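Local coordinates for protein angel homolog 2 (PDB 6RW0), which hydrolyses 2',3'-cyclic phosphates at RNA ends, as a member of the CCR4 family of deadenylases, and probably binds mRNA 3' untranslated regions, at residues V54-I59 with C102-Q107; D137-C142 with V191-L196. All coordinates share one frame; numbering follows the deposited sequence.

Interaction 1: residues V54-I59 with C102-Q107; sequences VMSYNI and CLQEVQ. With MG (magnesium ion), chain B.
Met55 opens the pairing of two parallel neighbouring strands in one sheet of the DNase I-like endonuclease/exonuclease/phosphatase fold: its O accepts a hydrogen bond from Cys102 N at 2.8 Å. Ser56 stands on the same sheet face as Cys102 and Gln104. A water links Ser56 OG to Gln104 OE1, and Gln104 NE2 adds a weak bond to OG. The bend of Gln104 at chi2 (85°) brings CD back over the Tyr57-Asn58 backbone, 3.9 Å from Tyr57 O, and NE2 hydrogen-bonds to Asn193 OD1. Tyr57 continues the ladder: its N bonds to Cys102 O and its O takes Gln104 N at 3.0 Å. Its CB packs on Leu103 CD2 on the other face, while its OH bonds to Glu92. Asn58 ND2 donates to Glu105 OE2 at 3.2 Å. OE2 lies in the amide plane of Asn58, while ND2 approaches from above the carboxylate plane, 52° out of it. ND2 also bonds to Asp236. Glu105 OE2 binds the magnesium ion at 2.3 Å, with five waters, one of which donates to Asn58 OD1; Ser61 N holds Glu105 OE1. Ile59 N closes the ladder on Gln104 O, and Ile59 CD1 meets Val106 CG2 at 4.2 Å.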
# COMPACT_ATOMS: atom_id res chain seq x y z
N VAL A 54 2.48 -12.24 3.89
CA VAL A 54 2.47 -11.10 2.99
C VAL A 54 3.36 -10.01 3.56
O VAL A 54 3.19 -9.62 4.73
CB VAL A 54 1.05 -10.53 2.78
CG1 VAL A 54 1.10 -9.32 1.83
CG2 VAL A 54 0.10 -11.58 2.27
N MET A 55 4.24 -9.50 2.73
CA MET A 55 5.11 -8.37 3.08
C MET A 55 4.75 -7.17 2.20
O MET A 55 4.62 -7.38 1.01
CB MET A 55 6.57 -8.73 2.83
CG MET A 55 7.48 -7.54 3.03
SD MET A 55 9.20 -7.94 2.69
CE MET A 55 9.66 -8.64 4.26
N SER A 56 4.55 -5.99 2.77
CA SER A 56 4.30 -4.73 2.03
C SER A 56 5.50 -3.84 2.32
O SER A 56 5.77 -3.62 3.47
CB SER A 56 3.02 -4.08 2.41
OG SER A 56 2.78 -2.96 1.59
N TYR A 57 6.22 -3.38 1.30
CA TYR A 57 7.45 -2.61 1.55
C TYR A 57 7.64 -1.53 0.47
O TYR A 57 7.79 -1.90 -0.67
CB TYR A 57 8.64 -3.58 1.53
CG TYR A 57 9.93 -3.10 2.13
CD1 TYR A 57 10.02 -1.89 2.80
CD2 TYR A 57 11.05 -3.90 2.08
CE1 TYR A 57 11.21 -1.48 3.37
CE2 TYR A 57 12.24 -3.51 2.65
CZ TYR A 57 12.33 -2.29 3.28
OH TYR A 57 13.49 -1.89 3.85
N ASN A 58 7.67 -0.26 0.86
CA ASN A 58 8.06 0.84 -0.04
C ASN A 58 9.59 0.89 0.11
O ASN A 58 10.04 1.23 1.17
CB ASN A 58 7.35 2.13 0.36
CG ASN A 58 7.82 3.31 -0.45
OD1 ASN A 58 8.94 3.35 -0.89
ND2 ASN A 58 6.95 4.28 -0.63
N ILE A 59 10.34 0.51 -0.92
CA ILE A 59 11.81 0.29 -0.81
C ILE A 59 12.62 1.56 -1.10
O ILE A 59 13.81 1.49 -0.94
CB ILE A 59 12.24 -0.90 -1.70
CG1 ILE A 59 12.14 -0.60 -3.20
CG2 ILE A 59 11.46 -2.14 -1.31
CD1 ILE A 59 12.79 -1.65 -4.06
N CYS A 102 4.48 -7.28 -1.79
CA CYS A 102 3.86 -6.11 -2.40
C CYS A 102 4.85 -4.98 -2.20
O CYS A 102 5.01 -4.50 -1.07
CB CYS A 102 2.52 -5.79 -1.75
SG CYS A 102 1.25 -6.99 -2.27
N LEU A 103 5.52 -4.58 -3.27
CA LEU A 103 6.57 -3.58 -3.19
C LEU A 103 6.12 -2.29 -3.87
O LEU A 103 5.40 -2.32 -4.88
CB LEU A 103 7.85 -4.09 -3.86
CG LEU A 103 8.37 -5.46 -3.38
CD1 LEU A 103 9.59 -5.89 -4.18
CD2 LEU A 103 8.66 -5.43 -1.90
N GLN A 104 6.55 -1.17 -3.32
CA GLN A 104 6.37 0.13 -3.94
C GLN A 104 7.72 0.81 -4.14
O GLN A 104 8.72 0.45 -3.52
CB GLN A 104 5.41 1.02 -3.12
CG GLN A 104 4.10 0.33 -2.72
CD GLN A 104 4.22 -0.48 -1.45
OE1 GLN A 104 4.97 -0.12 -0.54
NE2 GLN A 104 3.50 -1.58 -1.38
N GLU A 105 7.72 1.82 -5.02
CA GLU A 105 8.92 2.56 -5.39
C GLU A 105 10.00 1.66 -5.98
O GLU A 105 11.19 1.83 -5.74
CB GLU A 105 9.44 3.44 -4.25
CG GLU A 105 8.47 4.57 -4.00
CD GLU A 105 9.06 5.75 -3.28
OE1 GLU A 105 10.29 6.01 -3.41
OE2 GLU A 105 8.28 6.43 -2.57
N VAL A 106 9.55 0.69 -6.78
CA VAL A 106 10.41 -0.22 -7.52
C VAL A 106 10.81 0.47 -8.81
O VAL A 106 9.97 0.67 -9.70
CB VAL A 106 9.69 -1.55 -7.78
CG1 VAL A 106 10.50 -2.46 -8.70
CG2 VAL A 106 9.33 -2.20 -6.45
N GLN A 107 12.08 0.86 -8.92
CA GLN A 107 12.57 1.63 -10.05
C GLN A 107 12.83 0.72 -11.24
O GLN A 107 13.43 -0.35 -11.10
CB GLN A 107 13.84 2.36 -9.63
CG GLN A 107 14.37 3.32 -10.64
CD GLN A 107 15.41 4.23 -10.07
OE1 GLN A 107 15.17 4.91 -9.08
NE2 GLN A 107 16.59 4.23 -10.67
MG MG B . 8.83 7.93 -0.93
O HOH W 1 4.24 -0.43 2.05
O HOH W 2 10.00 5.97 -0.19
O HOH W 3 10.28 8.60 -2.44
O HOH W 4 9.73 9.11 0.79
O HOH W 5 7.60 10.16 -1.24
O HOH W 6 7.33 7.85 0.76

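Interaction 2: residues D137-C142 with V191-L196; sequences DGCAIC and VANTHL
Ile141 and Asn193 pack against each other where the two sheets of the DNase I-like sandwich face one another. The strands 137-142 and 191-195 belong to different sheets. Their axes run nearly antiparallel, 163° apart, and approach to 7.0 Å, so side chains fill the gap.

The van der Waals contacts centre on Ile141. Its CG1 meets Asn193 CB at 3.6 Å, and the two side chains lie alongside, pointing opposite ways. CD1 lies against the same CB and against Val191 O. CG2 of Ile141 reaches Val191 CG1 at 4.0 Å. Leu173 and Leu175 of strand 171-179 also touch Ile141.

The contacts of Cys139 come next. SG is anti to the carbonyl carbon (chi1 -68°) and rests on the backbone of Thr194, 3.8 Å from its CA. CB of Cys139 meets Asn193 ND2 at 3.7 Å.

The polar contacts lie around Asn193 and His195. CG of Asn193 is anti to its backbone N (chi1 -177°), and the amide beyond it extends between the sheets. ND2 bonds to Leu103 O and OD1 is held by Gln104, so both ends of this buried amide are satisfied by strand 100-107. At the other end of the contact, a water donates to Asp137 OD2 at 2.8 Å. The same water is hydrogen-bonded to His195 ND1, also at 2.8 Å, and lies at the ring edge, in its plane. Asp137 OD1 forms a salt bridge with Arg131.

The chemistry therefore changes along the contact, from an aliphatic end at Ile141 and Val191 to a water-bridged acid and imidazole. With Asp137 OD2 and His195 ND1 4.6 Å apart, the bridge is consistent with the two groups influencing each other through the water.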
# COMPACT_ATOMS: atom_id res chain seq x y z
N ASP A 137 9.33 4.71 -11.48
CA ASP A 137 9.14 3.68 -10.49
C ASP A 137 7.71 3.18 -10.53
O ASP A 137 6.83 3.78 -11.16
CB ASP A 137 9.41 4.21 -9.07
CG ASP A 137 8.42 5.29 -8.64
OD1 ASP A 137 8.34 6.32 -9.33
OD2 ASP A 137 7.68 5.13 -7.64
N GLY A 138 7.47 2.08 -9.82
CA GLY A 138 6.14 1.54 -9.76
C GLY A 138 5.96 0.49 -8.69
O GLY A 138 6.77 0.36 -7.77
N CYS A 139 4.87 -0.24 -8.83
CA CYS A 139 4.49 -1.28 -7.89
C CYS A 139 4.82 -2.65 -8.46
O CYS A 139 4.69 -2.90 -9.66
CB CYS A 139 2.98 -1.27 -7.65
SG CYS A 139 2.34 0.14 -6.78
N ALA A 140 5.20 -3.56 -7.58
CA ALA A 140 5.38 -4.95 -7.96
C ALA A 140 4.60 -5.84 -6.99
O ALA A 140 4.51 -5.53 -5.80
CB ALA A 140 6.85 -5.37 -7.99
N ILE A 141 4.02 -6.91 -7.51
CA ILE A 141 3.49 -7.99 -6.68
C ILE A 141 4.22 -9.26 -7.09
O ILE A 141 4.23 -9.62 -8.28
CB ILE A 141 1.97 -8.16 -6.80
CG1 ILE A 141 1.23 -6.91 -6.36
CG2 ILE A 141 1.52 -9.33 -5.92
CD1 ILE A 141 -0.29 -6.94 -6.64
N CYS A 142 4.82 -9.92 -6.12
CA CYS A 142 5.61 -11.12 -6.35
C CYS A 142 5.08 -12.21 -5.43
O CYS A 142 4.60 -11.93 -4.34
CB CYS A 142 7.08 -10.84 -6.01
SG CYS A 142 7.75 -9.30 -6.71
N VAL A 191 -4.87 -10.23 -4.50
CA VAL A 191 -3.85 -9.41 -3.87
C VAL A 191 -3.74 -8.11 -4.65
O VAL A 191 -3.52 -8.12 -5.87
CB VAL A 191 -2.48 -10.11 -3.83
CG1 VAL A 191 -1.43 -9.22 -3.18
CG2 VAL A 191 -2.59 -11.44 -3.10
N ALA A 192 -3.89 -6.99 -3.95
CA ALA A 192 -3.83 -5.67 -4.55
C ALA A 192 -2.71 -4.87 -3.91
O ALA A 192 -2.37 -5.07 -2.74
CB ALA A 192 -5.16 -4.94 -4.37
N ASN A 193 -2.13 -3.97 -4.71
CA ASN A 193 -1.02 -3.13 -4.28
C ASN A 193 -1.14 -1.78 -4.98
O ASN A 193 -1.51 -1.72 -6.15
CB ASN A 193 0.28 -3.85 -4.65
CG ASN A 193 1.54 -3.12 -4.19
OD1 ASN A 193 1.50 -2.26 -3.31
ND2 ASN A 193 2.67 -3.50 -4.77
N THR A 194 -0.84 -0.71 -4.25
CA THR A 194 -0.85 0.61 -4.85
C THR A 194 0.08 1.54 -4.10
O THR A 194 0.55 1.23 -3.00
CB THR A 194 -2.28 1.19 -4.90
OG1 THR A 194 -2.31 2.34 -5.76
CG2 THR A 194 -2.77 1.64 -3.52
N HIS A 195 0.32 2.69 -4.71
CA HIS A 195 1.05 3.81 -4.10
C HIS A 195 0.27 5.05 -4.54
O HIS A 195 0.34 5.45 -5.70
CB HIS A 195 2.49 3.82 -4.57
CG HIS A 195 3.36 4.79 -3.84
ND1 HIS A 195 4.70 4.94 -4.11
CD2 HIS A 195 3.07 5.68 -2.86
CE1 HIS A 195 5.20 5.88 -3.32
NE2 HIS A 195 4.24 6.33 -2.54
N LEU A 196 -0.52 5.61 -3.63
CA LEU A 196 -1.36 6.75 -3.96
C LEU A 196 -0.56 8.04 -4.00
O LEU A 196 0.52 8.16 -3.41
CB LEU A 196 -2.50 6.91 -2.95
CG LEU A 196 -3.48 5.74 -2.81
CD1 LEU A 196 -4.64 6.14 -1.91
CD2 LEU A 196 -3.99 5.26 -4.17
O HOH W 7 5.78 3.52 -6.33

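In the fold
Interactions 1 and 2 lie 7 Å apart between centres and share the core of one domain. Interaction 1 joins neighbours within a sheet; interaction 2 joins that sheet to the opposing one. Strand 100-107 lies next to strand 137-144, and Gly138 N reaches Val106 O at 2.9 Å. A G1 beta bulge at Glu105-Val106 lies opposite Gly138. Across the sandwich, the Gln104-Asn193 hydrogen bond (NE2 to OD1, 2.9 Å) joins the two contacts. Toward the magnesium site, His195 CE1 packs 3.2 Å from the metal-bound Glu105 OE2, and the His195 side chain is about 5 Å from the ion. Both contacts thus border the metal site.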